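Local coordinates for TT1561 protein (Thermus thermophilus, PDB 1UF3) that is of unknown function but binds calcium and belongs to the calcineurin-like metallophosphoesterase superfamily, which suggests a metal-dependent phosphoesterase, at residues T31-I36 and A62-A67. Sequence-based numbering, arbitrary orientation.
Sequences TGADAI and AHLPTA. With CA (calcium ion), chain S.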
loop_
_atom_site.group_PDB
_atom_site.type_symbol
_atom_site.label_atom_id
_atom_site.label_comp_id
_atom_site.label_asym_id
_atom_site.label_seq_id
_atom_site.Cartn_x
_atom_site.Cartn_y
_atom_site.Cartn_z
ATOM N N THR A 31 10.686 -10.870 6.534
ATOM C CA THR A 31 10.226 -10.721 7.917
ATOM C C THR A 31 9.286 -9.534 8.140
ATOM O O THR A 31 8.502 -9.529 9.076
ATOM C CB THR A 31 11.385 -10.563 8.906
ATOM O OG1 THR A 31 12.102 -9.359 8.631
ATOM C CG2 THR A 31 12.324 -11.741 8.806
ATOM N N GLY A 32 9.353 -8.533 7.272
ATOM C CA GLY A 32 8.506 -7.369 7.452
ATOM C C GLY A 32 9.178 -6.348 8.338
ATOM O O GLY A 32 8.556 -5.366 8.732
ATOM N N ALA A 33 10.454 -6.569 8.652
ATOM C CA ALA A 33 11.203 -5.629 9.494
ATOM C C ALA A 33 10.963 -4.189 9.064
ATOM O O ALA A 33 10.845 -3.908 7.859
ATOM C CB ALA A 33 12.675 -5.929 9.408
ATOM N N ASP A 34 10.933 -3.280 10.040
ATOM C CA ASP A 34 10.716 -1.857 9.780
ATOM C C ASP A 34 12.008 -1.092 9.803
ATOM O O ASP A 34 12.106 0.013 9.249
ATOM C CB ASP A 34 9.765 -1.267 10.806
ATOM C CG ASP A 34 8.504 -2.061 10.908
ATOM O OD1 ASP A 34 7.886 -2.308 9.842
ATOM O OD2 ASP A 34 8.156 -2.469 12.039
ATOM N N ALA A 35 13.005 -1.685 10.453
ATOM C CA ALA A 35 14.308 -1.077 10.538
ATOM C C ALA A 35 15.399 -2.144 10.746
ATOM O O ALA A 35 15.093 -3.316 10.983
ATOM C CB ALA A 35 14.325 -0.091 11.647
ATOM N N ILE A 36 16.656 -1.722 10.641
ATOM C CA ILE A 36 17.788 -2.610 10.827
ATOM C C ILE A 36 18.749 -1.897 11.759
ATOM O O ILE A 36 18.962 -0.684 11.643
ATOM C CB ILE A 36 18.547 -2.868 9.500
ATOM C CG1 ILE A 36 17.732 -3.774 8.583
ATOM C CG2 ILE A 36 19.932 -3.417 9.799
ATOM C CD1 ILE A 36 18.295 -3.936 7.165
ATOM N N ALA A 62 18.745 -2.812 1.343
ATOM C CA ALA A 62 17.587 -2.958 2.223
ATOM C C ALA A 62 16.487 -1.916 1.994
ATOM O O ALA A 62 15.303 -2.249 2.036
ATOM C CB ALA A 62 18.039 -2.880 3.665
ATOM N N HIS A 63 16.880 -0.666 1.766
ATOM C CA HIS A 63 15.913 0.426 1.601
ATOM C C HIS A 63 15.031 0.514 2.847
ATOM O O HIS A 63 13.808 0.540 2.733
ATOM C CB HIS A 63 15.007 0.213 0.382
ATOM C CG HIS A 63 15.658 0.558 -0.918
ATOM N ND1 HIS A 63 16.372 -0.359 -1.661
ATOM C CD2 HIS A 63 15.744 1.733 -1.584
ATOM C CE1 HIS A 63 16.871 0.237 -2.728
ATOM N NE2 HIS A 63 16.506 1.506 -2.705
ATOM N N LEU A 64 15.661 0.536 4.023
ATOM C CA LEU A 64 14.961 0.623 5.309
ATOM C C LEU A 64 15.770 1.463 6.287
ATOM O O LEU A 64 16.998 1.525 6.198
ATOM C CB LEU A 64 14.787 -0.774 5.961
ATOM C CG LEU A 64 13.828 -1.869 5.461
ATOM C CD1 LEU A 64 14.096 -3.154 6.243
ATOM C CD2 LEU A 64 12.348 -1.436 5.628
ATOM N N PRO A 65 15.091 2.126 7.241
ATOM C CA PRO A 65 15.859 2.916 8.203
ATOM C C PRO A 65 16.913 1.949 8.746
ATOM O O PRO A 65 16.591 0.792 9.018
ATOM C CB PRO A 65 14.817 3.279 9.255
ATOM C CG PRO A 65 13.585 3.470 8.416
ATOM C CD PRO A 65 13.639 2.274 7.466
ATOM N N THR A 66 18.150 2.414 8.898
ATOM C CA THR A 66 19.234 1.550 9.369
ATOM C C THR A 66 20.218 2.324 10.231
ATOM O O THR A 66 20.634 3.425 9.888
ATOM C CB THR A 66 19.982 0.921 8.165
ATOM O OG1 THR A 66 19.048 0.183 7.376
ATOM C CG2 THR A 66 21.095 -0.031 8.618
ATOM N N ALA A 67 20.584 1.753 11.372
ATOM C CA ALA A 67 21.529 2.426 12.240
ATOM C C ALA A 67 22.640 1.467 12.584
ATOM O O ALA A 67 22.415 0.270 12.748
ATOM C CB ALA A 67 20.841 2.912 13.531
HETATM CA CA CA S . 6.771 -3.707 8.603
HETATM O O HOH W 1 8.382 -2.956 6.757
HETATM O O HOH W 2 5.177 -1.882 8.076
HETATM O O HOH W 3 6.024 -4.497 6.491
#
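Ile-36 and Thr-66 form a parallel beta bridge where strands 35-39 and 66-69 begin side by side, the two strands of a beta-alpha-beta unit whose crossover runs through helix 49-59. Two backbone hydrogen bonds flank Thr-66: Ile-36 N donates to Pro-65 O at 3.0 Å, and Ala-67 N donates to Ile-36 O at 2.9 Å. The latter carbonyl also receives a CA-H...O contact from Thr-66.

On the face of the sheet shared by the bridged pair, the side chains of Ile-36 and Thr-66 lie alongside each other, pointing the same way, with their CG2 methyls 3.8 Å apart. Thr-66 OG1, set beside its own backbone N (chi1 -58°), donates a 2.7 Å hydrogen bond to Leu-64 O, approaching from above the carbonyl plane and bracing the turn into the strand. Replacing Thr-66 with a valine would probably leave Leu-64 O without this donor and the bend at Pro-65 less firmly held. Ile-36 extends its longer branch, chi2 172°, until CD1 meets the CB of Ala-62 at 3.7 Å. Leu-64 turns both methyls to the carbonyl O of Ala-33, while the Pro-65 ring sets its CD 3.3 Å from Asp-34 O. On the other face of the sheet, Ala-35 and Pro-65 both touch Trp-104 of strand 101-104.

Just ahead of its strand, the loop of 31-36 holds a calcium ion between Gly-32 O and the carboxylate of Asp-34; Met-1 of a neighbouring subunit supplies further ligands, tying the site to the assembly. Asp-34 OD2 accepts hydrogen bonds from the backbone N atoms of Arg-6 and Tyr-7, which steadies the carboxylate as OD1 binds the calcium at 2.2 Å. A calcium-bound water completes the link, donating a hydrogen bond to Ala-33 O.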